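Local atomic coordinates of ferric-chelate reductase (NAD(P)H) (Archaeoglobus fulgidus, PDB entry 1I0R), a protein that reduces ferric iron held in chelators such as siderophores to ferrous iron, using NADH or NADPH as electron donor and a flavin as cofactor. Residues 73-78 with 106-111; 51-56 with 125-130; 32-35 with 41-44; 22-27 with 101-106. All coordinates share one frame; numbering follows the deposited sequence. Where two conformers were deposited one is given.

Contact 1: 73-78 with 106-111; sequences MEFIGR and TQHAVA
One face of the Phe75 ring receives the edge of His108, whose CD2 stands 3.5 Å above the ring plane and over its centre. The pair is a T-shaped, edge-to-face contact, with centroids 4.6 Å apart and planes at 71°. The polarised C-H of an imidazole fits the electron-rich face of a benzene ring, a pairing that suits a histidine here. Gln107 meets the far end of the phenyl ring. Its backbone O lies 3.6 Å from Phe75 CZ, in an oblique approach, and its side-chain CD comes 3.8 Å from Phe75 CE1 with the amide plane turned 43° from the ring. Phe75 reaches both partners because CG is anti to the backbone N (chi1 -174°), which sends the ring away from helix 73-78 toward the type II turn from Thr106 to Ala109. With only a methyl group at Phe75, as in alanine, the His108 edge would probably lose the face it rests on and a gap would open beside Gln107. The polar atoms have partners outside the contact: His108 ND1 is hydrogen-bonded to Glu68 and Gln107 OE1 to the backbone N of Glu94, which ties the turn at two residues. With no hydrogen bond across the contact, helix and turn are joined by aromatic and van der Waals contact, and Glu68 probably fixes the rotation of the imidazole, keeping CD2 aimed at the Phe75 face.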
loop_
_atom_site.group_PDB
_atom_site.type_symbol
_atom_site.label_atom_id
_atom_site.label_comp_id
_atom_site.label_asym_id
_atom_site.label_seq_id
_atom_site.Cartn_x
_atom_site.Cartn_y
_atom_site.Cartn_z
ATOM N N MET B 73 -16.008 -3.326 15.401
ATOM C CA MET B 73 -16.560 -2.586 14.273
ATOM C C MET B 73 -17.094 -1.218 14.697
ATOM O O MET B 73 -17.073 -0.262 13.917
ATOM C CB MET B 73 -17.679 -3.388 13.598
ATOM C CG MET B 73 -17.210 -4.665 12.922
ATOM S SD MET B 73 -16.107 -4.338 11.515
ATOM C CE MET B 73 -17.306 -4.095 10.191
ATOM N N GLU B 74 -17.580 -1.122 15.931
ATOM C CA GLU B 74 -18.116 0.142 16.424
ATOM C C GLU B 74 -17.015 1.194 16.530
ATOM O O GLU B 74 -17.239 2.373 16.251
ATOM C CB GLU B 74 -18.798 -0.049 17.789
ATOM C CG GLU B 74 -18.064 -0.974 18.752
ATOM C CD GLU B 74 -18.570 -2.419 18.697
ATOM O OE1 GLU B 74 -18.608 -3.014 17.591
ATOM O OE2 GLU B 74 -18.931 -2.963 19.773
ATOM N N PHE B 75 -15.827 0.753 16.928
ATOM C CA PHE B 75 -14.686 1.651 17.076
ATOM C C PHE B 75 -14.293 2.167 15.696
ATOM O O PHE B 75 -14.038 3.352 15.511
ATOM C CB PHE B 75 -13.522 0.894 17.725
ATOM C CG PHE B 75 -12.332 1.757 18.052
ATOM C CD1 PHE B 75 -12.314 2.548 19.199
ATOM C CD2 PHE B 75 -11.210 1.750 17.229
ATOM C CE1 PHE B 75 -11.198 3.314 19.524
ATOM C CE2 PHE B 75 -10.085 2.513 17.544
ATOM C CZ PHE B 75 -10.076 3.297 18.696
ATOM N N ILE B 76 -14.249 1.268 14.720
ATOM C CA ILE B 76 -13.910 1.671 13.364
ATOM C C ILE B 76 -14.993 2.638 12.895
ATOM O O ILE B 76 -14.717 3.624 12.208
ATOM C CB ILE B 76 -13.824 0.432 12.436
ATOM C CG1 ILE B 76 -12.728 -0.498 12.961
ATOM C CG2 ILE B 76 -13.538 0.857 11.004
ATOM C CD1 ILE B 76 -12.636 -1.857 12.272
ATOM N N GLY B 77 -16.229 2.371 13.304
ATOM C CA GLY B 77 -17.335 3.231 12.921
ATOM C C GLY B 77 -17.211 4.673 13.401
ATOM O O GLY B 77 -17.624 5.599 12.694
ATOM N N ARG B 78 -16.643 4.871 14.587
ATOM C CA ARG B 78 -16.470 6.214 15.140
ATOM C C ARG B 78 -15.661 7.097 14.212
ATOM O O ARG B 78 -15.929 8.294 14.083
ATOM C CB ARG B 78 -15.734 6.168 16.480
ATOM C CG ARG B 78 -16.402 5.332 17.534
ATOM C CD ARG B 78 -15.585 5.342 18.811
ATOM N NE ARG B 78 -15.459 6.696 19.342
ATOM C CZ ARG B 78 -15.440 6.988 20.637
ATOM N NH1 ARG B 78 -15.536 6.020 21.541
ATOM N NH2 ARG B 78 -15.341 8.249 21.028
ATOM N N THR B 106 -3.872 5.315 20.533
ATOM C CA THR B 106 -3.235 4.070 20.935
ATOM C C THR B 106 -4.208 2.934 21.156
ATOM O O THR B 106 -3.813 1.761 21.159
ATOM C CB THR B 106 -2.395 4.266 22.210
ATOM O OG1 THR B 106 -3.212 4.893 23.207
ATOM C CG2 THR B 106 -1.200 5.179 21.932
ATOM N N GLN B 107 -5.482 3.277 21.322
ATOM C CA GLN B 107 -6.494 2.244 21.541
ATOM C C GLN B 107 -6.641 1.352 20.312
ATOM O O GLN B 107 -6.810 1.849 19.203
ATOM C CB GLN B 107 -7.840 2.869 21.871
ATOM C CG GLN B 107 -8.767 1.903 22.610
ATOM C CD GLN B 107 -10.039 2.581 23.079
ATOM O OE1 GLN B 107 -10.052 3.788 23.330
ATOM N NE2 GLN B 107 -11.118 1.806 23.199
ATOM N N HIS B 108 -6.580 0.042 20.536
ATOM C CA HIS B 108 -6.695 -0.970 19.484
ATOM C C HIS B 108 -5.598 -0.885 18.435
ATOM O O HIS B 108 -5.750 -1.420 17.334
ATOM C CB HIS B 108 -8.060 -0.877 18.801
ATOM C CG HIS B 108 -9.203 -1.126 19.733
ATOM N ND1 HIS B 108 -9.350 -2.313 20.419
ATOM C CD2 HIS B 108 -10.206 -0.318 20.150
ATOM C CE1 HIS B 108 -10.395 -2.223 21.225
ATOM N NE2 HIS B 108 -10.931 -1.024 21.082
ATOM N N ALA B 109 -4.489 -0.247 18.786
ATOM C CA ALA B 109 -3.387 -0.094 17.843
ATOM C C ALA B 109 -2.216 -0.996 18.133
ATOM O O ALA B 109 -1.742 -1.082 19.273
ATOM C CB ALA B 109 -2.925 1.357 17.821
ATOM N N VAL B 110 -1.731 -1.672 17.093
ATOM C CA VAL B 110 -0.585 -2.551 17.238
ATOM C C VAL B 110 0.663 -1.661 17.227
ATOM O O VAL B 110 1.679 -1.982 17.846
ATOM C CB VAL B 110 -0.534 -3.583 16.079
ATOM C CG1 VAL B 110 0.722 -4.460 16.196
ATOM C CG2 VAL B 110 -1.801 -4.441 16.090
ATOM N N ALA B 111 0.573 -0.526 16.532
ATOM C CA ALA B 111 1.669 0.431 16.445
ATOM C C ALA B 111 1.146 1.819 16.071
ATOM O O ALA B 111 0.038 1.949 15.553
ATOM C CB ALA B 111 2.691 -0.022 15.385
#

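Contact 2: 51-56 with 125-130; sequences DTHNAV and THTLFV
His53 swings its ring out from helix 51-56 with CG anti to the backbone N (chi1 163°). Phe129 answers from the strand with CG anti to its carbonyl carbon, which sends the phenyl ring toward the helix, to meet both His53 and Val56, the latter one turn further on. Val56 CG1 sits over one face of that ring in a CH-pi contact, 3.7 Å from the Phe129 centroid and close to the ring normal. On the opposite face, offset toward the rim, lies Thr127 CG2 from the same strand, so the phenyl is sandwiched between two methyl groups. The His53 ring meets Phe129 at its rim with the two planes 56° apart, neither stacked nor edge-to-face. Helix 51-56 lies against strand 126-130 at 47°, the closest approach of the two axes being 10.1 Å, a spacing that leaves room for one layer of side chains. The strand belongs to the closed six-stranded antiparallel barrel of this flavin reductase family. Beta-branched valine and threonine make compact methyl surfaces for either side of a flat phenyl, and Val56 also touches Val117 on the next barrel strand. The first turn of the helix carries Asp51 and Thr52, both FMN-binding residues, and Asp51 makes a salt bridge to Arg82. On the strand, His126 belongs to the NADP(+) site.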
loop_
_atom_site.group_PDB
_atom_site.type_symbol
_atom_site.label_atom_id
_atom_site.label_comp_id
_atom_site.label_asym_id
_atom_site.label_seq_id
_atom_site.Cartn_x
_atom_site.Cartn_y
_atom_site.Cartn_z
ATOM N N ASP B 51 -12.418 16.135 6.440
ATOM C CA ASP B 51 -11.840 17.104 7.354
ATOM C C ASP B 51 -10.389 16.788 7.711
ATOM O O ASP B 51 -9.582 17.703 7.916
ATOM C CB ASP B 51 -12.673 17.204 8.641
ATOM C CG ASP B 51 -14.067 17.752 8.394
ATOM O OD1 ASP B 51 -14.215 18.710 7.599
ATOM O OD2 ASP B 51 -15.028 17.231 9.015
ATOM N N THR B 52 -10.050 15.499 7.775
ATOM C CA THR B 52 -8.686 15.109 8.111
ATOM C C THR B 52 -7.749 15.568 6.991
ATOM O O THR B 52 -6.626 16.002 7.256
ATOM C CB THR B 52 -8.592 13.580 8.348
ATOM O OG1 THR B 52 -9.491 13.206 9.407
ATOM C CG2 THR B 52 -7.173 13.179 8.772
ATOM N N HIS B 53 -8.208 15.482 5.742
ATOM C CA HIS B 53 -7.386 15.944 4.626
ATOM C C HIS B 53 -7.016 17.420 4.869
ATOM O O HIS B 53 -5.845 17.814 4.791
ATOM C CB HIS B 53 -8.165 15.820 3.296
ATOM C CG HIS B 53 -7.576 16.621 2.172
ATOM N ND1 HIS B 53 -6.701 16.090 1.240
ATOM C CD2 HIS B 53 -7.697 17.935 1.861
ATOM C CE1 HIS B 53 -6.307 17.043 0.413
ATOM N NE2 HIS B 53 -6.898 18.173 0.773
ATOM N N ASN B 54 -8.019 18.238 5.168
ATOM C CA ASN B 54 -7.758 19.646 5.375
ATOM C C ASN B 54 -6.892 19.923 6.594
ATOM O O ASN B 54 -6.099 20.860 6.568
ATOM C CB ASN B 54 -9.081 20.424 5.440
ATOM C CG ASN B 54 -9.943 20.201 4.204
ATOM O OD1 ASN B 54 -9.426 20.045 3.094
ATOM N ND2 ASN B 54 -11.263 20.201 4.384
ATOM N N ALA B 55 -7.019 19.104 7.643
ATOM C CA ALA B 55 -6.207 19.285 8.852
ATOM C C ALA B 55 -4.748 18.986 8.539
ATOM O O ALA B 55 -3.842 19.671 9.003
ATOM C CB ALA B 55 -6.705 18.371 9.978
ATOM N N VAL B 56 -4.510 17.956 7.731
ATOM C CA VAL B 56 -3.148 17.633 7.388
ATOM C C VAL B 56 -2.614 18.727 6.478
ATOM O O VAL B 56 -1.463 19.129 6.593
ATOM C CB VAL B 56 -3.054 16.261 6.676
ATOM C CG1 VAL B 56 -1.597 15.983 6.247
ATOM C CG2 VAL B 56 -3.523 15.176 7.614
ATOM N N THR B 125 -8.864 13.940 -7.117
ATOM C CA THR B 125 -9.864 13.851 -6.063
ATOM C C THR B 125 -9.264 13.682 -4.679
ATOM O O THR B 125 -9.953 13.859 -3.673
ATOM C CB THR B 125 -10.795 12.674 -6.316
ATOM O OG1 THR B 125 -10.011 11.485 -6.485
ATOM C CG2 THR B 125 -11.568 12.885 -7.602
ATOM N N HIS B 126 -7.986 13.328 -4.639
ATOM C CA HIS B 126 -7.270 13.074 -3.382
ATOM C C HIS B 126 -5.908 13.737 -3.404
ATOM O O HIS B 126 -5.416 14.161 -4.453
ATOM C CB HIS B 126 -6.984 11.568 -3.221
ATOM C CG HIS B 126 -8.198 10.711 -3.115
ATOM N ND1 HIS B 126 -8.406 9.850 -2.058
ATOM C CD2 HIS B 126 -9.243 10.536 -3.959
ATOM C CE1 HIS B 126 -9.529 9.178 -2.258
ATOM N NE2 HIS B 126 -10.053 9.576 -3.402
ATOM N N THR B 127 -5.285 13.799 -2.232
ATOM C CA THR B 127 -3.924 14.301 -2.109
ATOM C C THR B 127 -3.119 13.180 -1.446
ATOM O O THR B 127 -3.584 12.574 -0.467
ATOM C CB THR B 127 -3.797 15.554 -1.198
ATOM O OG1 THR B 127 -4.573 16.620 -1.753
ATOM C CG2 THR B 127 -2.344 16.003 -1.114
ATOM N N LEU B 128 -1.951 12.867 -2.002
ATOM C CA LEU B 128 -1.087 11.884 -1.374
ATOM C C LEU B 128 -0.071 12.712 -0.566
ATOM O O LEU B 128 0.704 13.498 -1.126
ATOM C CB LEU B 128 -0.362 11.032 -2.430
ATOM C CG LEU B 128 0.452 9.858 -1.870
ATOM C CD1 LEU B 128 -0.436 8.777 -1.364
ATOM C CD2 LEU B 128 1.328 9.287 -2.943
ATOM N N PHE B 129 -0.098 12.571 0.761
ATOM C CA PHE B 129 0.822 13.320 1.606
ATOM C C PHE B 129 2.025 12.456 1.898
ATOM O O PHE B 129 1.858 11.307 2.276
ATOM C CB PHE B 129 0.153 13.702 2.949
ATOM C CG PHE B 129 -0.998 14.655 2.804
ATOM C CD1 PHE B 129 -2.308 14.182 2.726
ATOM C CD2 PHE B 129 -0.761 16.024 2.724
ATOM C CE1 PHE B 129 -3.393 15.075 2.569
ATOM C CE2 PHE B 129 -1.825 16.927 2.565
ATOM C CZ PHE B 129 -3.136 16.454 2.489
ATOM N N VAL B 130 3.222 12.990 1.683
ATOM C CA VAL B 130 4.434 12.243 1.976
ATOM C C VAL B 130 4.999 12.794 3.278
ATOM O O VAL B 130 5.351 13.970 3.371
ATOM C CB VAL B 130 5.479 12.407 0.868
ATOM C CG1 VAL B 130 6.751 11.588 1.220
ATOM C CG2 VAL B 130 4.895 11.889 -0.454
#

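Contact 3: 32-35 with 41-44; sequences VFQL and QIAV
Phe33 O accepts the straightest backbone bond of this pair of strands, from Ala43 N at 2.8 Å with an N-H...O angle of 179°. The bond is returned by Phe33 N to Ala43 O at 3.1 Å, and both join a hydrogen-bonded antiparallel pair. Leu35 N continues the pattern, giving its hydrogen to Gln41 O at 2.8 Å, with the donor tilted 29° from the carbonyl plane. Strands 23-37 and 40-47 form a beta hairpin of the six-stranded barrel, and on either side of the Phe33-Ala43 pair come the non-hydrogen-bonded pairs Val32-Val44 and Gln34-Ile42. Beta-branched residues suit such extended backbone. Val32 CG2 lies 3.8 Å from Val44 CG1, side by side and pointing the same way, while Val32 CG1 reaches back to Ile42 CG2. On the other face, in the one of two Phe33 conformers given here, Ala43 CB sits over the ring centre in a CH-pi contact, 4.0 Å from the Phe33 centroid. That conformer holds CG between backbone N and carbonyl carbon (chi1 53°), folding the ring across the neighbouring strand, where the small alanine leaves room for it; it also stacks on Phe33 of the second subunit. The same methyl packs on Leu35 CG. Tyr11 of the second subunit hydrogen-bonds through its hydroxyl to Gln34 N.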
loop_
_atom_site.group_PDB
_atom_site.type_symbol
_atom_site.label_atom_id
_atom_site.label_comp_id
_atom_site.label_asym_id
_atom_site.label_seq_id
_atom_site.Cartn_x
_atom_site.Cartn_y
_atom_site.Cartn_z
ATOM N N VAL B 32 -2.124 3.614 3.194
ATOM C CA VAL B 32 -0.974 4.060 3.972
ATOM C C VAL B 32 0.147 3.097 3.626
ATOM O O VAL B 32 -0.028 1.872 3.691
ATOM C CB VAL B 32 -1.242 3.962 5.485
ATOM C CG1 VAL B 32 0.021 4.279 6.263
ATOM C CG2 VAL B 32 -2.405 4.910 5.866
ATOM N N PHE B 33 1.285 3.647 3.239
ATOM C CA PHE B 33 2.406 2.815 2.843
ATOM C C PHE B 33 3.739 3.507 3.021
ATOM O O PHE B 33 3.850 4.719 2.889
ATOM C CB PHE B 33 2.214 2.306 1.397
ATOM C CG PHE B 33 1.932 3.375 0.362
ATOM C CD1 PHE B 33 2.934 3.800 -0.491
ATOM C CD2 PHE B 33 0.639 3.842 0.150
ATOM C CE1 PHE B 33 2.650 4.679 -1.565
ATOM C CE2 PHE B 33 0.346 4.715 -0.908
ATOM C CZ PHE B 33 1.356 5.130 -1.768
ATOM N N GLN B 34 4.768 2.731 3.331
ATOM C CA GLN B 34 6.107 3.285 3.450
ATOM C C GLN B 34 6.667 3.459 2.032
ATOM O O GLN B 34 6.576 2.539 1.215
ATOM C CB GLN B 34 7.015 2.325 4.243
ATOM C CG GLN B 34 8.458 2.841 4.387
ATOM C CD GLN B 34 9.302 1.984 5.327
ATOM O OE1 GLN B 34 8.805 1.016 5.924
ATOM N NE2 GLN B 34 10.583 2.345 5.465
ATOM N N LEU B 35 7.277 4.606 1.756
ATOM C CA LEU B 35 7.841 4.844 0.415
ATOM C C LEU B 35 9.334 4.629 0.328
ATOM O O LEU B 35 9.837 4.094 -0.680
ATOM C CB LEU B 35 7.542 6.274 -0.030
ATOM C CG LEU B 35 6.053 6.596 -0.166
ATOM C CD1 LEU B 35 5.893 7.787 -1.090
ATOM C CD2 LEU B 35 5.337 5.412 -0.788
ATOM N N GLN B 41 10.046 7.471 5.061
ATOM C CA GLN B 41 8.926 8.308 4.645
ATOM C C GLN B 41 7.685 7.438 4.483
ATOM O O GLN B 41 7.745 6.310 3.966
ATOM C CB GLN B 41 9.235 9.037 3.331
ATOM C CG GLN B 41 10.370 10.002 3.500
ATOM C CD GLN B 41 10.732 10.705 2.212
ATOM O OE1 GLN B 41 11.194 10.069 1.245
ATOM N NE2 GLN B 41 10.533 12.010 2.184
ATOM N N ILE B 42 6.557 7.978 4.933
ATOM C CA ILE B 42 5.255 7.290 4.895
ATOM C C ILE B 42 4.269 8.124 4.102
ATOM O O ILE B 42 4.209 9.341 4.266
ATOM C CB ILE B 42 4.655 7.125 6.321
ATOM C CG1 ILE B 42 5.665 6.438 7.242
ATOM C CG2 ILE B 42 3.345 6.332 6.260
ATOM C CD1 ILE B 42 6.194 5.098 6.730
ATOM N N ALA B 43 3.506 7.474 3.235
ATOM C CA ALA B 43 2.504 8.176 2.444
ATOM C C ALA B 43 1.098 7.824 2.920
ATOM O O ALA B 43 0.832 6.679 3.316
ATOM C CB ALA B 43 2.643 7.799 0.970
ATOM N N VAL B 44 0.216 8.829 2.924
ATOM C CA VAL B 44 -1.194 8.589 3.240
ATOM C C VAL B 44 -1.978 9.312 2.152
ATOM O O VAL B 44 -1.677 10.449 1.831
ATOM C CB VAL B 44 -1.643 9.120 4.667
ATOM C CG1 VAL B 44 -0.890 8.373 5.778
ATOM C CG2 VAL B 44 -1.379 10.585 4.809
#

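Contact 4: 22-27 with 101-106; sequences GRKCGQ and GVPLVT
Lys24 and Pro103 are the residues whose CA atoms come nearest, 6.7 Å apart, and no hydrogen bond links the two backbones, so strand 23-27 meets strand 103-105 through side chains. Lys24 offers its aliphatic stem: CD lies 3.8 Å from Pro103 CB, and CB and CG each lie 4.1 Å from Pro103 CG. The chain starts with CG anti to the carbonyl carbon (chi1 -63°) and bends at chi3 and chi4, which turns the ammonium group away from the proline to a salt bridge with Glu86. A lysine suits this partly exposed place because its methylenes can lie against an apolar ring while the charge is carried on to an acid. The rigid pyrrolidine presents a compact hydrocarbon surface to the lysine stem. A serine in place of Lys24 would probably bare one side of the Pro103 ring and deprive Glu86 of this salt bridge. Around the pair, Tyr95 of strand 95-97 touches both Lys24 and Pro103, and Phe90 of helix 86-90 touches Lys24. Glu19 of strand 14-20 also packs on Pro103, and Cys25 turns to helix 51-59, where it meets Thr52 and Ala55.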
loop_
_atom_site.group_PDB
_atom_site.type_symbol
_atom_site.label_atom_id
_atom_site.label_comp_id
_atom_site.label_asym_id
_atom_site.label_seq_id
_atom_site.Cartn_x
_atom_site.Cartn_y
_atom_site.Cartn_z
ATOM N N GLY B 22 -6.745 23.940 16.804
ATOM C CA GLY B 22 -7.104 23.392 18.101
ATOM C C GLY B 22 -8.200 22.345 18.064
ATOM O O GLY B 22 -8.915 22.152 19.052
ATOM N N ARG B 23 -8.343 21.663 16.932
ATOM C CA ARG B 23 -9.358 20.628 16.791
ATOM C C ARG B 23 -8.745 19.336 16.260
ATOM O O ARG B 23 -8.148 19.333 15.188
ATOM C CB ARG B 23 -10.453 21.087 15.836
ATOM C CG ARG B 23 -11.537 20.055 15.604
ATOM C CD ARG B 23 -12.699 20.625 14.805
ATOM N NE ARG B 23 -13.368 21.729 15.499
ATOM C CZ ARG B 23 -12.946 22.995 15.508
ATOM N NH1 ARG B 23 -11.842 23.348 14.855
ATOM N NH2 ARG B 23 -13.636 23.918 16.169
ATOM N N LYS B 24 -8.899 18.260 17.025
ATOM C CA LYS B 24 -8.380 16.943 16.641
ATOM C C LYS B 24 -9.245 16.386 15.518
ATOM O O LYS B 24 -10.464 16.576 15.520
ATOM C CB LYS B 24 -8.426 15.971 17.827
ATOM C CG LYS B 24 -7.547 16.373 19.026
ATOM C CD LYS B 24 -7.532 15.314 20.137
ATOM C CE LYS B 24 -8.904 15.082 20.778
ATOM N NZ LYS B 24 -9.442 16.280 21.467
ATOM N N CYS B 25 -8.610 15.698 14.564
ATOM C CA CYS B 25 -9.329 15.087 13.444
ATOM C C CYS B 25 -8.799 13.675 13.231
ATOM O O CYS B 25 -7.669 13.366 13.603
ATOM C CB CYS B 25 -9.110 15.857 12.148
ATOM S SG CYS B 25 -9.769 17.548 12.077
ATOM N N GLY B 26 -9.626 12.816 12.659
ATOM C CA GLY B 26 -9.168 11.458 12.399
ATOM C C GLY B 26 -10.125 10.769 11.452
ATOM O O GLY B 26 -11.310 11.071 11.442
ATOM N N GLN B 27 -9.610 9.857 10.633
ATOM C CA GLN B 27 -10.457 9.122 9.707
ATOM C C GLN B 27 -9.867 7.737 9.482
ATOM O O GLN B 27 -8.668 7.525 9.671
ATOM C CB GLN B 27 -10.550 9.824 8.348
ATOM C CG GLN B 27 -9.257 9.771 7.555
ATOM C CD GLN B 27 -9.426 10.113 6.076
ATOM O OE1 GLN B 27 -9.400 11.281 5.687
ATOM N NE2 GLN B 27 -9.588 9.081 5.240
ATOM N N GLY B 101 2.215 17.694 17.581
ATOM C CA GLY B 101 0.904 18.219 17.903
ATOM C C GLY B 101 -0.256 17.329 17.501
ATOM O O GLY B 101 -1.406 17.602 17.844
ATOM N N VAL B 102 0.021 16.257 16.762
ATOM C CA VAL B 102 -1.096 15.402 16.371
ATOM C C VAL B 102 -1.498 14.405 17.456
ATOM O O VAL B 102 -0.675 13.982 18.265
ATOM C CB VAL B 102 -0.788 14.609 15.080
ATOM C CG1 VAL B 102 -0.297 15.556 13.998
ATOM C CG2 VAL B 102 0.230 13.537 15.355
ATOM N N PRO B 103 -2.786 14.033 17.497
ATOM C CA PRO B 103 -3.227 13.068 18.496
ATOM C C PRO B 103 -2.875 11.669 17.979
ATOM O O PRO B 103 -3.262 11.309 16.863
ATOM C CB PRO B 103 -4.741 13.303 18.558
ATOM C CG PRO B 103 -5.077 13.694 17.183
ATOM C CD PRO B 103 -3.932 14.606 16.767
ATOM N N LEU B 104 -2.131 10.894 18.757
ATOM C CA LEU B 104 -1.768 9.534 18.357
ATOM C C LEU B 104 -2.694 8.584 19.095
ATOM O O LEU B 104 -2.575 8.417 20.324
ATOM C CB LEU B 104 -0.312 9.239 18.728
ATOM C CG LEU B 104 0.658 10.226 18.073
ATOM C CD1 LEU B 104 2.005 10.233 18.812
ATOM C CD2 LEU B 104 0.814 9.835 16.584
ATOM N N VAL B 105 -3.627 7.969 18.356
ATOM C CA VAL B 105 -4.574 7.039 18.968
ATOM C C VAL B 105 -3.912 5.696 19.257
ATOM O O VAL B 105 -3.451 5.005 18.340
ATOM C CB VAL B 105 -5.810 6.821 18.067
ATOM C CG1 VAL B 105 -6.740 5.783 18.683
ATOM C CG2 VAL B 105 -6.557 8.129 17.883
ATOM N N THR B 106 -3.872 5.315 20.533
ATOM C CA THR B 106 -3.235 4.070 20.935
ATOM C C THR B 106 -4.208 2.934 21.156
ATOM O O THR B 106 -3.813 1.761 21.159
ATOM C CB THR B 106 -2.395 4.266 22.210
ATOM O OG1 THR B 106 -3.212 4.893 23.207
ATOM C CG2 THR B 106 -1.200 5.179 21.932
#

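Contacts 2 and 3 are buried, whereas contacts 1 and 4 are only partly so. The chemistry divides differently: contact 3, a hairpin in the barrel wall, is built on backbone hydrogen bonds, while the other three join separate elements by side chains, contact 2 by largely apolar packing, contacts 1 and 4 with polar ends that go on to partners outside. Contact 2 sets a helix on strand 126-138, which pairs with strand 40-47 of contact 3, Phe129 N lying 2.9 Å from Val44 O. Strand 23-37 serves contacts 3 and 4 along different parts of its length. Contacts 1 and 4 share Thr106 and touch where Phe75 packs on Val105. Contacts 1, 2 and 3 also meet the second subunit.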